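Local coordinates for protein putative oxidoreductase yhhX (Escherichia coli K-12, PDB 3F4L) that probably acts as an NADP-dependent oxidoreductase of the Gfo/Idh/MocA family, possibly with scyllo-inositol dehydrogenase activity, at residues R16-Y21 with V70-A75; D76-Y81 with V92-P97. All blocks are in the same frame, centred on the assembly; numbering follows the deposited sequence.

Interaction 1 of 2, residues R16-Y21 with V70-A75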
loop_
_atom_site.group_PDB
_atom_site.type_symbol
_atom_site.label_atom_id
_atom_site.label_comp_id
_atom_site.label_asym_id
_atom_site.label_seq_id
_atom_site.Cartn_x
_atom_site.Cartn_y
_atom_site.Cartn_z
ATOM N N ARG A 16 -27.605 10.662 -15.308
ATOM C CA ARG A 16 -26.381 11.324 -14.874
ATOM C C ARG A 16 -25.128 10.928 -15.638
ATOM O O ARG A 16 -24.314 11.785 -15.995
ATOM C CB ARG A 16 -26.141 11.081 -13.382
ATOM C CG ARG A 16 -24.813 11.644 -12.887
ATOM C CD ARG A 16 -24.754 11.634 -11.372
ATOM N NE ARG A 16 -25.849 12.415 -10.802
ATOM C CZ ARG A 16 -26.206 12.387 -9.522
ATOM N NH1 ARG A 16 -25.552 11.614 -8.662
ATOM N NH2 ARG A 16 -27.218 13.132 -9.104
ATOM N N TYR A 17 -24.969 9.638 -15.902
ATOM C CA TYR A 17 -23.769 9.186 -16.584
ATOM C C TYR A 17 -23.878 8.851 -18.063
ATOM O O TYR A 17 -22.861 8.621 -18.712
ATOM C CB TYR A 17 -23.177 8.006 -15.826
ATOM C CG TYR A 17 -22.818 8.362 -14.403
ATOM C CD1 TYR A 17 -21.747 9.212 -14.126
ATOM C CD2 TYR A 17 -23.548 7.850 -13.331
ATOM C CE1 TYR A 17 -21.411 9.539 -12.815
ATOM C CE2 TYR A 17 -23.221 8.171 -12.017
ATOM C CZ TYR A 17 -22.150 9.015 -11.767
ATOM O OH TYR A 17 -21.816 9.331 -10.471
ATOM N N HIS A 18 -25.089 8.832 -18.603
ATOM C CA HIS A 18 -25.260 8.535 -20.019
ATOM C C HIS A 18 -25.836 9.687 -20.835
ATOM O O HIS A 18 -25.179 10.215 -21.729
ATOM C CB HIS A 18 -26.152 7.302 -20.188
ATOM C CG HIS A 18 -25.518 6.034 -19.709
ATOM N ND1 HIS A 18 -24.666 5.285 -20.492
ATOM C CD2 HIS A 18 -25.598 5.389 -18.520
ATOM C CE1 HIS A 18 -24.252 4.232 -19.810
ATOM N NE2 HIS A 18 -24.804 4.269 -18.607
ATOM N N LEU A 19 -27.065 10.081 -20.520
ATOM C CA LEU A 19 -27.737 11.132 -21.272
ATOM C C LEU A 19 -26.993 12.455 -21.425
ATOM O O LEU A 19 -26.972 13.029 -22.516
ATOM C CB LEU A 19 -29.147 11.349 -20.696
ATOM C CG LEU A 19 -30.308 10.631 -21.419
ATOM C CD1 LEU A 19 -29.818 9.374 -22.128
ATOM C CD2 LEU A 19 -31.416 10.299 -20.441
ATOM N N PRO A 20 -26.358 12.953 -20.348
ATOM C CA PRO A 20 -25.642 14.227 -20.495
ATOM C C PRO A 20 -24.622 14.182 -21.633
ATOM O O PRO A 20 -24.399 15.174 -22.330
ATOM C CB PRO A 20 -24.970 14.410 -19.130
ATOM C CG PRO A 20 -25.926 13.723 -18.186
ATOM C CD PRO A 20 -26.278 12.455 -18.961
ATOM N N TYR A 21 -24.015 13.018 -21.817
ATOM C CA TYR A 21 -22.996 12.818 -22.841
ATOM C C TYR A 21 -23.572 12.474 -24.214
ATOM O O TYR A 21 -23.087 12.953 -25.245
ATOM C CB TYR A 21 -22.042 11.708 -22.383
ATOM C CG TYR A 21 -21.263 12.077 -21.147
ATOM C CD1 TYR A 21 -20.130 12.898 -21.229
ATOM C CD2 TYR A 21 -21.682 11.658 -19.888
ATOM C CE1 TYR A 21 -19.444 13.285 -20.099
ATOM C CE2 TYR A 21 -21.000 12.044 -18.738
ATOM C CZ TYR A 21 -19.884 12.857 -18.852
ATOM O OH TYR A 21 -19.217 13.232 -17.719
ATOM N N VAL A 70 -28.848 0.111 -24.384
ATOM C CA VAL A 70 -28.045 0.320 -23.175
ATOM C C VAL A 70 -28.832 -0.148 -21.949
ATOM O O VAL A 70 -29.837 0.445 -21.598
ATOM C CB VAL A 70 -27.679 1.804 -23.033
ATOM C CG1 VAL A 70 -26.699 2.016 -21.874
ATOM C CG2 VAL A 70 -27.083 2.301 -24.336
ATOM N N VAL A 71 -28.365 -1.214 -21.307
ATOM C CA VAL A 71 -29.039 -1.779 -20.145
ATOM C C VAL A 71 -28.565 -1.131 -18.846
ATOM O O VAL A 71 -27.416 -1.307 -18.439
ATOM C CB VAL A 71 -28.796 -3.287 -20.077
ATOM C CG1 VAL A 71 -29.598 -3.889 -18.942
ATOM C CG2 VAL A 71 -29.168 -3.927 -21.413
ATOM N N CYS A 72 -29.462 -0.380 -18.213
ATOM C CA CYS A 72 -29.163 0.339 -16.974
ATOM C C CYS A 72 -30.143 0.009 -15.863
ATOM O O CYS A 72 -30.369 0.830 -14.984
ATOM C CB CYS A 72 -29.235 1.844 -17.209
ATOM S SG CYS A 72 -28.316 2.416 -18.620
ATOM N N THR A 73 -30.739 -1.177 -15.914
ATOM C CA THR A 73 -31.697 -1.592 -14.893
ATOM C C THR A 73 -30.960 -2.155 -13.685
ATOM O O THR A 73 -29.761 -1.931 -13.507
ATOM C CB THR A 73 -32.659 -2.691 -15.421
ATOM O OG1 THR A 73 -31.897 -3.801 -15.929
ATOM C CG2 THR A 73 -33.564 -2.136 -16.519
ATOM N N HIS A 74 -31.694 -2.889 -12.859
ATOM C CA HIS A 74 -31.133 -3.511 -11.674
ATOM C C HIS A 74 -30.162 -4.601 -12.110
ATOM O O HIS A 74 -30.434 -5.356 -13.049
ATOM C CB HIS A 74 -32.257 -4.116 -10.834
ATOM C CG HIS A 74 -31.799 -4.679 -9.525
ATOM N ND1 HIS A 74 -30.903 -5.723 -9.434
ATOM C CD2 HIS A 74 -32.125 -4.351 -8.251
ATOM C CE1 HIS A 74 -30.695 -6.012 -8.162
ATOM N NE2 HIS A 74 -31.425 -5.195 -7.423
ATOM N N ALA A 75 -29.031 -4.684 -11.422
ATOM C CA ALA A 75 -28.007 -5.677 -11.728
ATOM C C ALA A 75 -28.566 -7.063 -12.065
ATOM O O ALA A 75 -28.145 -7.694 -13.039
ATOM C CB ALA A 75 -27.034 -5.788 -10.554
#

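Interaction 2 of 2, residues D76-Y81 with V92-P97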
loop_
_atom_site.group_PDB
_atom_site.type_symbol
_atom_site.label_atom_id
_atom_site.label_comp_id
_atom_site.label_asym_id
_atom_site.label_seq_id
_atom_site.Cartn_x
_atom_site.Cartn_y
_atom_site.Cartn_z
ATOM N N ASP A 76 -29.517 -7.530 -11.262
ATOM C CA ASP A 76 -30.105 -8.853 -11.455
ATOM C C ASP A 76 -30.812 -9.096 -12.776
ATOM O O ASP A 76 -31.132 -10.241 -13.102
ATOM C CB ASP A 76 -31.083 -9.173 -10.327
ATOM C CG ASP A 76 -30.385 -9.472 -9.024
ATOM O OD1 ASP A 76 -29.467 -10.322 -9.026
ATOM O OD2 ASP A 76 -30.757 -8.863 -7.999
ATOM N N SER A 77 -31.069 -8.041 -13.538
ATOM C CA SER A 77 -31.758 -8.220 -14.807
ATOM C C SER A 77 -30.867 -7.938 -16.009
ATOM O O SER A 77 -31.312 -8.037 -17.152
ATOM C CB SER A 77 -33.019 -7.344 -14.848
ATOM O OG SER A 77 -32.711 -5.966 -14.754
ATOM N N HIS A 78 -29.601 -7.613 -15.752
ATOM C CA HIS A 78 -28.669 -7.318 -16.835
ATOM C C HIS A 78 -28.492 -8.463 -17.822
ATOM O O HIS A 78 -28.551 -8.256 -19.031
ATOM C CB HIS A 78 -27.297 -6.915 -16.280
ATOM C CG HIS A 78 -27.272 -5.554 -15.660
ATOM N ND1 HIS A 78 -26.108 -4.960 -15.217
ATOM C CD2 HIS A 78 -28.268 -4.674 -15.400
ATOM C CE1 HIS A 78 -26.390 -3.773 -14.710
ATOM N NE2 HIS A 78 -27.693 -3.575 -14.808
ATOM N N PHE A 79 -28.271 -9.673 -17.324
ATOM C CA PHE A 79 -28.084 -10.798 -18.231
ATOM C C PHE A 79 -29.308 -11.010 -19.114
ATOM O O PHE A 79 -29.192 -11.146 -20.337
ATOM C CB PHE A 79 -27.815 -12.092 -17.465
ATOM C CG PHE A 79 -27.753 -13.301 -18.351
ATOM C CD1 PHE A 79 -26.654 -13.512 -19.176
ATOM C CD2 PHE A 79 -28.820 -14.195 -18.409
ATOM C CE1 PHE A 79 -26.620 -14.594 -20.049
ATOM C CE2 PHE A 79 -28.795 -15.282 -19.280
ATOM C CZ PHE A 79 -27.693 -15.481 -20.100
ATOM N N GLU A 80 -30.474 -11.039 -18.478
ATOM C CA GLU A 80 -31.735 -11.258 -19.177
ATOM C C GLU A 80 -32.007 -10.224 -20.265
ATOM O O GLU A 80 -32.331 -10.586 -21.395
ATOM C CB GLU A 80 -32.891 -11.281 -18.172
ATOM C CG GLU A 80 -34.224 -11.714 -18.763
ATOM C CD GLU A 80 -34.177 -13.109 -19.373
ATOM O OE1 GLU A 80 -35.211 -13.556 -19.923
ATOM O OE2 GLU A 80 -33.109 -13.758 -19.304
ATOM N N TYR A 81 -31.884 -8.943 -19.935
ATOM C CA TYR A 81 -32.113 -7.901 -20.929
ATOM C C TYR A 81 -31.056 -7.924 -22.041
ATOM O O TYR A 81 -31.377 -7.732 -23.215
ATOM C CB TYR A 81 -32.131 -6.515 -20.276
ATOM C CG TYR A 81 -33.423 -6.182 -19.567
ATOM C CD1 TYR A 81 -34.648 -6.282 -20.228
ATOM C CD2 TYR A 81 -33.425 -5.764 -18.236
ATOM C CE1 TYR A 81 -35.841 -5.974 -19.581
ATOM C CE2 TYR A 81 -34.616 -5.450 -17.579
ATOM C CZ TYR A 81 -35.817 -5.558 -18.259
ATOM O OH TYR A 81 -36.998 -5.240 -17.626
ATOM N N VAL A 92 -25.223 -4.347 -27.722
ATOM C CA VAL A 92 -25.560 -4.055 -26.335
ATOM C C VAL A 92 -24.432 -3.489 -25.466
ATOM O O VAL A 92 -23.301 -4.000 -25.472
ATOM C CB VAL A 92 -26.107 -5.333 -25.639
ATOM C CG1 VAL A 92 -26.406 -5.059 -24.175
ATOM C CG2 VAL A 92 -27.369 -5.819 -26.349
ATOM N N LEU A 93 -24.766 -2.439 -24.715
ATOM C CA LEU A 93 -23.843 -1.793 -23.780
ATOM C C LEU A 93 -24.475 -2.022 -22.403
ATOM O O LEU A 93 -25.622 -1.630 -22.163
ATOM C CB LEU A 93 -23.718 -0.297 -24.091
ATOM C CG LEU A 93 -22.830 0.570 -23.176
ATOM C CD1 LEU A 93 -21.376 0.091 -23.208
ATOM C CD2 LEU A 93 -22.901 2.019 -23.642
ATOM N N VAL A 94 -23.741 -2.663 -21.499
ATOM C CA VAL A 94 -24.284 -2.973 -20.184
ATOM C C VAL A 94 -23.582 -2.294 -19.009
ATOM O O VAL A 94 -22.361 -2.336 -18.899
ATOM C CB VAL A 94 -24.253 -4.494 -19.923
ATOM C CG1 VAL A 94 -25.103 -4.824 -18.704
ATOM C CG2 VAL A 94 -24.749 -5.253 -21.148
ATOM N N GLU A 95 -24.367 -1.688 -18.124
ATOM C CA GLU A 95 -23.814 -1.031 -16.942
ATOM C C GLU A 95 -23.367 -2.061 -15.908
ATOM O O GLU A 95 -23.804 -3.209 -15.940
ATOM C CB GLU A 95 -24.850 -0.108 -16.311
ATOM C CG GLU A 95 -24.822 1.301 -16.849
ATOM C CD GLU A 95 -25.558 2.260 -15.945
ATOM O OE1 GLU A 95 -25.391 3.488 -16.121
ATOM O OE2 GLU A 95 -26.300 1.781 -15.057
ATOM N N LYS A 96 -22.493 -1.641 -14.994
ATOM C CA LYS A 96 -21.985 -2.524 -13.941
ATOM C C LYS A 96 -23.135 -3.085 -13.102
ATOM O O LYS A 96 -24.046 -2.355 -12.726
ATOM C CB LYS A 96 -21.016 -1.750 -13.034
ATOM C CG LYS A 96 -19.854 -1.083 -13.778
ATOM C CD LYS A 96 -20.288 0.139 -14.616
ATOM C CE LYS A 96 -20.773 1.284 -13.718
ATOM N NZ LYS A 96 -20.935 2.583 -14.437
ATOM N N PRO A 97 -23.124 -4.399 -12.813
ATOM C CA PRO A 97 -22.151 -5.423 -13.205
ATOM C C PRO A 97 -22.579 -6.038 -14.539
ATOM O O PRO A 97 -23.768 -6.204 -14.788
ATOM C CB PRO A 97 -22.240 -6.454 -12.070
ATOM C CG PRO A 97 -23.304 -5.904 -11.101
ATOM C CD PRO A 97 -24.137 -4.985 -11.927
#

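Interaction 1 of 2, residues R16-Y21 with V70-A75
The imidazole of His18 meets Val70 and Cys72 on one side of its ring. The CG1 methyl of Val70 lies over the face in a CH-pi contact, 4.3 Å from the centroid of the His18 ring and 28° off its normal; its closest ring atom is His18 CE1, 3.9 Å from Val70 CG1. Cys72 SG approaches obliquely, nearest to CD2 and NE2, with Cys72 SG 4.0 Å from His18 NE2. Methyl and sulfur thus share the ring between them, and no hydrogen bond joins the two segments. CG of His18 lies beside the backbone N and opposite the carbonyl carbon (chi1 -68°), which sends the ring off helix 12-22 towards the strand end.

In the next shell, Tyr302 OH hydrogen-bonds His18 ND1 and Glu95 OE1 hydrogen-bonds His18 NE2, fixing the rotation of the imidazole. The Tyr122 ring also meets it, their planes about 30° apart. Phe7 of strand 3-8 touches both Val70 and Cys72, and the side chain of Cys72 also touches Ser13 and Thr14. Strand 66-71 is bonded through its backbone to strands 3-8 and 91-94, so Val70 stands in the middle of the parallel Rossmann sheet, and the contact packs the first helix of that fold against the C-terminal end of this strand.

With both ring nitrogens bonded and the ring buried, the contact itself supplies only dispersion and weak CH-pi and sulfur-aromatic attraction, seating an imidazole whose polar needs are met from other parts of the chain.

Interaction 2 of 2, residues D76-Y81 with V92-P97
One hydrogen bond spans this contact: His78 ND1 donates to Pro97 O over 2.7 Å, with an N-H...O angle of 159°. The oxygen lies close to the imidazole plane, whereas the donor is tilted 32° from the plane of the proline carbonyl. His78 NE2 reaches Thr73 O outside the two segments. Since both nitrogens face carbonyl oxygens, which can only accept, the ring may well be protonated. Replacing His78 with a leucine would probably leave the carbonyl oxygens of Pro97 and Thr73 without their shared donor group and the turn at Pro97 less firmly fixed.

Close polar approaches surround that bond. Glu95 O comes obliquely to within 2.9 Å of His78 CE1, and Lys96 O sits at the ring edge, 3.4 Å from the same His78 CE1. Three successive carbonyls therefore gather about one imidazole.

These segments belong to the beta-alpha-beta unit of strand 66-71, helix 78-87 and strand 91-94 in the Rossmann domain. Glu95, Lys96 and Pro97 form the Glu-Lys-Pro motif familiar from this family, with a cis peptide bond before Pro97; in relatives its lysine usually serves in catalysis.

Apolar packing completes the contact. Val94 CG1, placed anti to its own backbone N (chi1 -167°), meets the ring obliquely, 3.6 Å from His78 ND1, and also lies 3.9 Å from His78 CB. Pro97 CD comes from the other side of the ring plane, 3.8 Å from His78 CE1, while the side chains of His78 and Val92 also touch Val71 of strand 66-71.

In the fold
Interactions 1 and 2 lie side by side at the C-terminal ends of neighbouring inner strands of the parallel sheet, their centres about 11 Å apart. Their main bridge is polar: His18 NE2 and Glu95 OE1 are 2.7 Å apart, while the second carboxylate oxygen of Glu95 bonds to Ser13. Neighbouring strands are tied by Val71 N and Leu93 O at 2.9 Å. The loop 72-75 links both contacts: Thr73 OG1 lies 3.4 Å from Tyr81 CD2, and Ala75 CB packs 3.3 Å from Pro97 CD. Interaction 2 includes the Glu-Lys-Pro segment, and interaction 1 reaches it through the His18-Glu95 bond, a position consistent with a place near the active site, as in relatives.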